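Local atomic coordinates of glycerol-3-phosphate dehydrogenase [NAD(P)+] (Coxiella burnetii, PDB entry 3K96), a protein that probably catalyses the NAD(P)H-dependent reduction of dihydroxyacetone phosphate to sn-glycerol 3-phosphate, the key precursor for phospholipid synthesis. Residues S233-A238 / E347-S352; M247-S252 / E324-F329. One frame throughout, in Å; residues are numbered along the deposited sequence.

Contact 1: S233-A238 / E347-S352; sequences SNARAA and ELLERS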
loop_
_atom_site.group_PDB
_atom_site.type_symbol
_atom_site.label_atom_id
_atom_site.label_comp_id
_atom_site.label_asym_id
_atom_site.label_seq_id
_atom_site.Cartn_x
_atom_site.Cartn_y
_atom_site.Cartn_z
ATOM N N SER A 233 5.404 -11.191 -3.339
ATOM C CA SER A 233 4.825 -10.079 -2.613
ATOM C C SER A 233 5.809 -9.070 -2.052
ATOM O O SER A 233 5.482 -7.887 -1.994
ATOM C CB SER A 233 3.925 -10.598 -1.515
ATOM O OG SER A 233 2.877 -11.311 -2.125
ATOM N N ASN A 234 6.997 -9.528 -1.655
ATOM C CA ASN A 234 8.034 -8.625 -1.152
ATOM C C ASN A 234 8.455 -7.676 -2.268
ATOM O O ASN A 234 8.565 -6.455 -2.055
ATOM C CB ASN A 234 9.285 -9.389 -0.652
ATOM C CG ASN A 234 9.040 -10.185 0.632
ATOM O OD1 ASN A 234 8.032 -9.974 1.348
ATOM N ND2 ASN A 234 9.971 -11.099 0.947
ATOM N N ALA A 235 8.713 -8.238 -3.450
ATOM C CA ALA A 235 9.125 -7.437 -4.603
ATOM C C ALA A 235 8.000 -6.445 -5.009
ATOM O O ALA A 235 8.271 -5.301 -5.377
ATOM C CB ALA A 235 9.509 -8.328 -5.781
ATOM N N ARG A 236 6.759 -6.876 -4.915
ATOM C CA ARG A 236 5.653 -5.989 -5.263
ATOM C C ARG A 236 5.618 -4.813 -4.306
ATOM O O ARG A 236 5.450 -3.699 -4.735
ATOM C CB ARG A 236 4.321 -6.728 -5.262
ATOM C CG ARG A 236 3.133 -5.831 -5.608
ATOM C CD ARG A 236 1.874 -6.605 -5.783
ATOM N NE ARG A 236 1.432 -7.219 -4.550
ATOM C CZ ARG A 236 0.373 -8.020 -4.446
ATOM N NH1 ARG A 236 -0.346 -8.312 -5.514
ATOM N NH2 ARG A 236 0.029 -8.524 -3.271
ATOM N N ALA A 237 5.813 -5.052 -3.013
ATOM C CA ALA A 237 5.773 -3.974 -2.023
ATOM C C ALA A 237 6.915 -2.999 -2.262
ATOM O O ALA A 237 6.743 -1.793 -2.150
ATOM C CB ALA A 237 5.833 -4.540 -0.584
ATOM N N ALA A 238 8.085 -3.525 -2.601
ATOM C CA ALA A 238 9.241 -2.681 -2.893
ATOM C C ALA A 238 8.950 -1.788 -4.127
ATOM O O ALA A 238 9.323 -0.617 -4.159
ATOM C CB ALA A 238 10.474 -3.538 -3.127
ATOM N N GLU A 347 16.166 -4.872 -13.540
ATOM C CA GLU A 347 16.917 -3.606 -13.569
ATOM C C GLU A 347 16.304 -2.653 -12.535
ATOM O O GLU A 347 17.024 -1.930 -11.870
ATOM C CB GLU A 347 16.918 -2.953 -14.962
ATOM C CG GLU A 347 17.791 -3.678 -15.991
ATOM C CD GLU A 347 17.636 -3.133 -17.422
ATOM O OE1 GLU A 347 16.934 -2.117 -17.633
ATOM O OE2 GLU A 347 18.213 -3.741 -18.348
ATOM N N LEU A 348 14.983 -2.655 -12.398
ATOM C CA LEU A 348 14.320 -1.780 -11.415
ATOM C C LEU A 348 14.630 -2.175 -9.974
ATOM O O LEU A 348 14.898 -1.310 -9.133
ATOM C CB LEU A 348 12.803 -1.788 -11.591
ATOM C CG LEU A 348 12.250 -1.054 -12.808
ATOM C CD1 LEU A 348 10.739 -1.230 -12.872
ATOM C CD2 LEU A 348 12.648 0.418 -12.729
ATOM N N LEU A 349 14.570 -3.473 -9.686
ATOM C CA LEU A 349 14.817 -3.968 -8.331
ATOM C C LEU A 349 16.292 -3.904 -7.939
ATOM O O LEU A 349 16.601 -3.598 -6.796
ATOM C CB LEU A 349 14.277 -5.398 -8.138
ATOM C CG LEU A 349 12.751 -5.564 -8.105
ATOM C CD1 LEU A 349 12.332 -7.022 -8.154
ATOM C CD2 LEU A 349 12.153 -4.881 -6.882
ATOM N N GLU A 350 17.190 -4.163 -8.878
ATOM C CA GLU A 350 18.613 -4.151 -8.569
ATOM C C GLU A 350 19.200 -2.745 -8.691
ATOM O O GLU A 350 20.024 -2.445 -9.546
ATOM C CB GLU A 350 19.319 -5.193 -9.420
ATOM C CG GLU A 350 18.763 -6.589 -9.108
ATOM C CD GLU A 350 19.328 -7.694 -9.979
ATOM O OE1 GLU A 350 20.317 -7.450 -10.713
ATOM O OE2 GLU A 350 18.766 -8.813 -9.923
ATOM N N ARG A 351 18.748 -1.920 -7.752
ATOM C CA ARG A 351 19.031 -0.494 -7.616
ATOM C C ARG A 351 20.236 -0.219 -6.712
ATOM O O ARG A 351 20.585 -1.040 -5.848
ATOM C CB ARG A 351 17.812 0.098 -6.920
ATOM C CG ARG A 351 17.654 1.592 -6.840
ATOM C CD ARG A 351 16.784 1.876 -5.611
ATOM N NE ARG A 351 15.735 0.856 -5.441
ATOM C CZ ARG A 351 15.118 0.583 -4.283
ATOM N NH1 ARG A 351 15.444 1.243 -3.168
ATOM N NH2 ARG A 351 14.184 -0.377 -4.228
ATOM N N SER A 352 20.820 0.971 -6.883
ATOM C CA SER A 352 21.969 1.425 -6.089
ATOM C C SER A 352 21.515 2.367 -4.963
ATOM O O SER A 352 21.622 2.045 -3.773
ATOM C CB SER A 352 22.975 2.145 -6.994
ATOM O OG SER A 352 23.392 1.302 -8.056
HETATM O O HOH W 1 11.704 -0.159 -2.791
#
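In the all-helical C-terminal part of this dehydrogenase, Leu349, the last residue of helix 341-349, packs on Ala235 and Ala238 in the first turns of helix 233-253, joining the end of the one helix to the start of the other. The methyls of the two alanines, one turn apart, are both met by the isobutyl fork of Leu349. CD1 of Leu349 meets CB of Ala235 at 3.9 Å, while its other branch, CD2, lies 4.2 Å from Ala235 O and 4.3 Å from CB of Ala238. The fork reaches across because CG of Leu349 stands anti to its own carbonyl carbon (chi1 -70°). Leu239 of the same helix 233-253 also touches Leu349, as does Pro173 of the second subunit, which puts the contact at the dimer interface; near it, Asn234 OD1 accepts a hydrogen bond from Leu164 N of that subunit. Beyond Leu349 the chain turns out of the helix in an inverse gamma turn centred on Glu350. This brings round Arg351, a poorly ordered residue. One water joins the two segments, donating to Ala238 O at 2.8 Å and accepting a weak and less certain hydrogen bond from Arg351 NH2 at 2.9 Å.

Contact 2: M247-S252 / E324-F329; sequences MGRLVS and EMPLTF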
loop_
_atom_site.group_PDB
_atom_site.type_symbol
_atom_site.label_atom_id
_atom_site.label_comp_id
_atom_site.label_asym_id
_atom_site.label_seq_id
_atom_site.Cartn_x
_atom_site.Cartn_y
_atom_site.Cartn_z
ATOM N N MET A 247 5.960 9.155 -8.116
ATOM C CA MET A 247 4.680 9.847 -8.127
ATOM C C MET A 247 4.911 11.171 -7.342
ATOM O O MET A 247 4.517 12.234 -7.783
ATOM C CB MET A 247 3.591 8.993 -7.466
ATOM C CG MET A 247 2.188 9.610 -7.456
ATOM S SD MET A 247 0.980 8.605 -6.537
ATOM C CE MET A 247 0.814 7.202 -7.631
ATOM N N GLY A 248 5.614 11.087 -6.216
ATOM C CA GLY A 248 5.883 12.268 -5.382
ATOM C C GLY A 248 6.727 13.316 -6.093
ATOM O O GLY A 248 6.497 14.530 -5.943
ATOM N N ARG A 249 7.694 12.852 -6.885
ATOM C CA ARG A 249 8.565 13.749 -7.640
ATOM C C ARG A 249 7.757 14.556 -8.669
ATOM O O ARG A 249 7.921 15.771 -8.808
ATOM C CB ARG A 249 9.678 12.952 -8.329
ATOM C CG ARG A 249 10.736 13.829 -8.948
ATOM C CD ARG A 249 11.981 13.036 -9.442
ATOM N NE ARG A 249 12.625 12.288 -8.364
ATOM C CZ ARG A 249 12.610 10.967 -8.225
ATOM N NH1 ARG A 249 13.230 10.421 -7.188
ATOM N NH2 ARG A 249 12.015 10.184 -9.119
ATOM N N LEU A 250 6.896 13.868 -9.394
ATOM C CA LEU A 250 6.052 14.504 -10.365
ATOM C C LEU A 250 5.121 15.526 -9.683
ATOM O O LEU A 250 4.991 16.672 -10.132
ATOM C CB LEU A 250 5.228 13.455 -11.087
ATOM C CG LEU A 250 4.303 13.990 -12.184
ATOM C CD1 LEU A 250 5.127 14.655 -13.268
ATOM C CD2 LEU A 250 3.429 12.871 -12.762
ATOM N N VAL A 251 4.488 15.103 -8.598
ATOM C CA VAL A 251 3.612 15.957 -7.838
ATOM C C VAL A 251 4.395 17.191 -7.363
ATOM O O VAL A 251 3.956 18.347 -7.547
ATOM C CB VAL A 251 3.036 15.190 -6.622
ATOM C CG1 VAL A 251 2.385 16.144 -5.608
ATOM C CG2 VAL A 251 2.064 14.126 -7.097
ATOM N N SER A 252 5.585 16.948 -6.815
ATOM C CA SER A 252 6.399 18.029 -6.274
ATOM C C SER A 252 6.766 19.068 -7.295
ATOM O O SER A 252 6.670 20.263 -7.021
ATOM C CB SER A 252 7.673 17.493 -5.618
ATOM O OG SER A 252 8.330 18.562 -4.955
ATOM N N GLU A 324 12.763 12.562 -13.476
ATOM C CA GLU A 324 13.154 11.179 -13.399
ATOM C C GLU A 324 12.029 10.310 -12.838
ATOM O O GLU A 324 11.599 10.498 -11.702
ATOM C CB GLU A 324 14.369 11.002 -12.504
ATOM C CG GLU A 324 14.842 9.539 -12.543
ATOM C CD GLU A 324 15.923 9.210 -11.533
ATOM O OE1 GLU A 324 16.242 10.074 -10.685
ATOM O OE2 GLU A 324 16.442 8.070 -11.588
ATOM N N MET A 325 11.580 9.346 -13.635
ATOM C CA MET A 325 10.517 8.436 -13.233
ATOM C C MET A 325 10.892 7.083 -13.796
ATOM O O MET A 325 10.454 6.726 -14.885
ATOM C CB MET A 325 9.167 8.908 -13.810
ATOM C CG MET A 325 8.839 10.344 -13.465
ATOM S SD MET A 325 7.138 10.756 -13.909
ATOM C CE MET A 325 6.265 9.669 -12.761
ATOM N N PRO A 326 11.727 6.332 -13.053
ATOM C CA PRO A 326 12.267 5.041 -13.500
ATOM C C PRO A 326 11.253 3.966 -13.821
ATOM O O PRO A 326 11.424 3.281 -14.829
ATOM C CB PRO A 326 13.190 4.585 -12.345
ATOM C CG PRO A 326 13.273 5.738 -11.378
ATOM C CD PRO A 326 12.279 6.787 -11.762
ATOM N N LEU A 327 10.234 3.773 -12.983
ATOM C CA LEU A 327 9.236 2.752 -13.294
ATOM C C LEU A 327 8.481 3.093 -14.573
ATOM O O LEU A 327 8.301 2.230 -15.438
ATOM C CB LEU A 327 8.256 2.461 -12.150
ATOM C CG LEU A 327 8.804 1.542 -11.046
ATOM C CD1 LEU A 327 9.974 2.182 -10.309
ATOM C CD2 LEU A 327 7.703 1.128 -10.066
ATOM N N THR A 328 8.059 4.346 -14.696
ATOM C CA THR A 328 7.304 4.793 -15.873
ATOM C C THR A 328 8.133 4.627 -17.136
ATOM O O THR A 328 7.627 4.203 -18.156
ATOM C CB THR A 328 6.908 6.265 -15.730
ATOM O OG1 THR A 328 6.089 6.406 -14.558
ATOM C CG2 THR A 328 6.185 6.749 -16.977
ATOM N N PHE A 329 9.419 4.946 -17.049
ATOM C CA PHE A 329 10.285 4.811 -18.203
ATOM C C PHE A 329 10.490 3.361 -18.605
ATOM O O PHE A 329 10.519 3.064 -19.796
ATOM C CB PHE A 329 11.614 5.523 -17.981
ATOM C CG PHE A 329 11.525 6.999 -18.169
ATOM C CD1 PHE A 329 12.415 7.661 -19.003
ATOM C CD2 PHE A 329 10.496 7.733 -17.567
ATOM C CE1 PHE A 329 12.310 9.045 -19.196
ATOM C CE2 PHE A 329 10.391 9.091 -17.752
ATOM C CZ PHE A 329 11.300 9.755 -18.569
#
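The loop that leads into helix 326-336, within the helical C-terminal part of the enzyme, lies beside the later turns of helix 233-253, joined to it by Arg249 on a more open flank and by Leu250 on a buried one. Arg249 NH2 donates a hydrogen bond to the backbone oxygen Glu324 O at 2.6 Å. The bond is short but bent, with an N-H...O angle of 140°, and the nitrogen approaches tilted from the carbonyl plane. The extended first part of the arginine chain, CG anti to the backbone N (chi1 -171°), carries CD to 3.4 Å from Glu324 O; the bend at chi3 (-59°) then turns the guanidinium so that NH2 meets the same oxygen. Glu324 OE1 sits over one guanidinium face, 4.5 Å from Arg249 NH2: the opposite charges probably attract, but no N-H points at this oxygen. Inward, Met325 occupies the N-cap position of helix 326-336 and sends its side chain between helices, touching Val314 and Ala318 of helix 307-320. Glu246, just before the segment 247-252, accepts hydrogen bonds from Leu327 N and Thr328 OG1, a second link between helix 233-253 and the start of helix 326-336. Leu250 also packs on Val215 of helix 206-228 and on Ile323. Its contact with Met325 is a loose apolar one, CB of Leu250 lying 4.3 Å from the terminal methyl CE of Met325.

How the contacts relate
Both contacts use helix 233-253, contact 1 in its first turns and contact 2 in its later ones, with their centres about 16 Å apart. In sequence both segments of contact 2 fall between the two segments of contact 1. The partner segments 324-329 and 347-352 include the start of helix 326-336 and the end of helix 341-349, the last two helices of the chain. The two contacts also touch, Leu348 CD1 lying 3.8 Å from Leu327 CG. These helices thus pack both on one long helix and on each other. Contact 1 also touches the second subunit; contact 2 is within one chain, its Leu250 side chain about 10 Å from that of Lys216, the predicted proton acceptor.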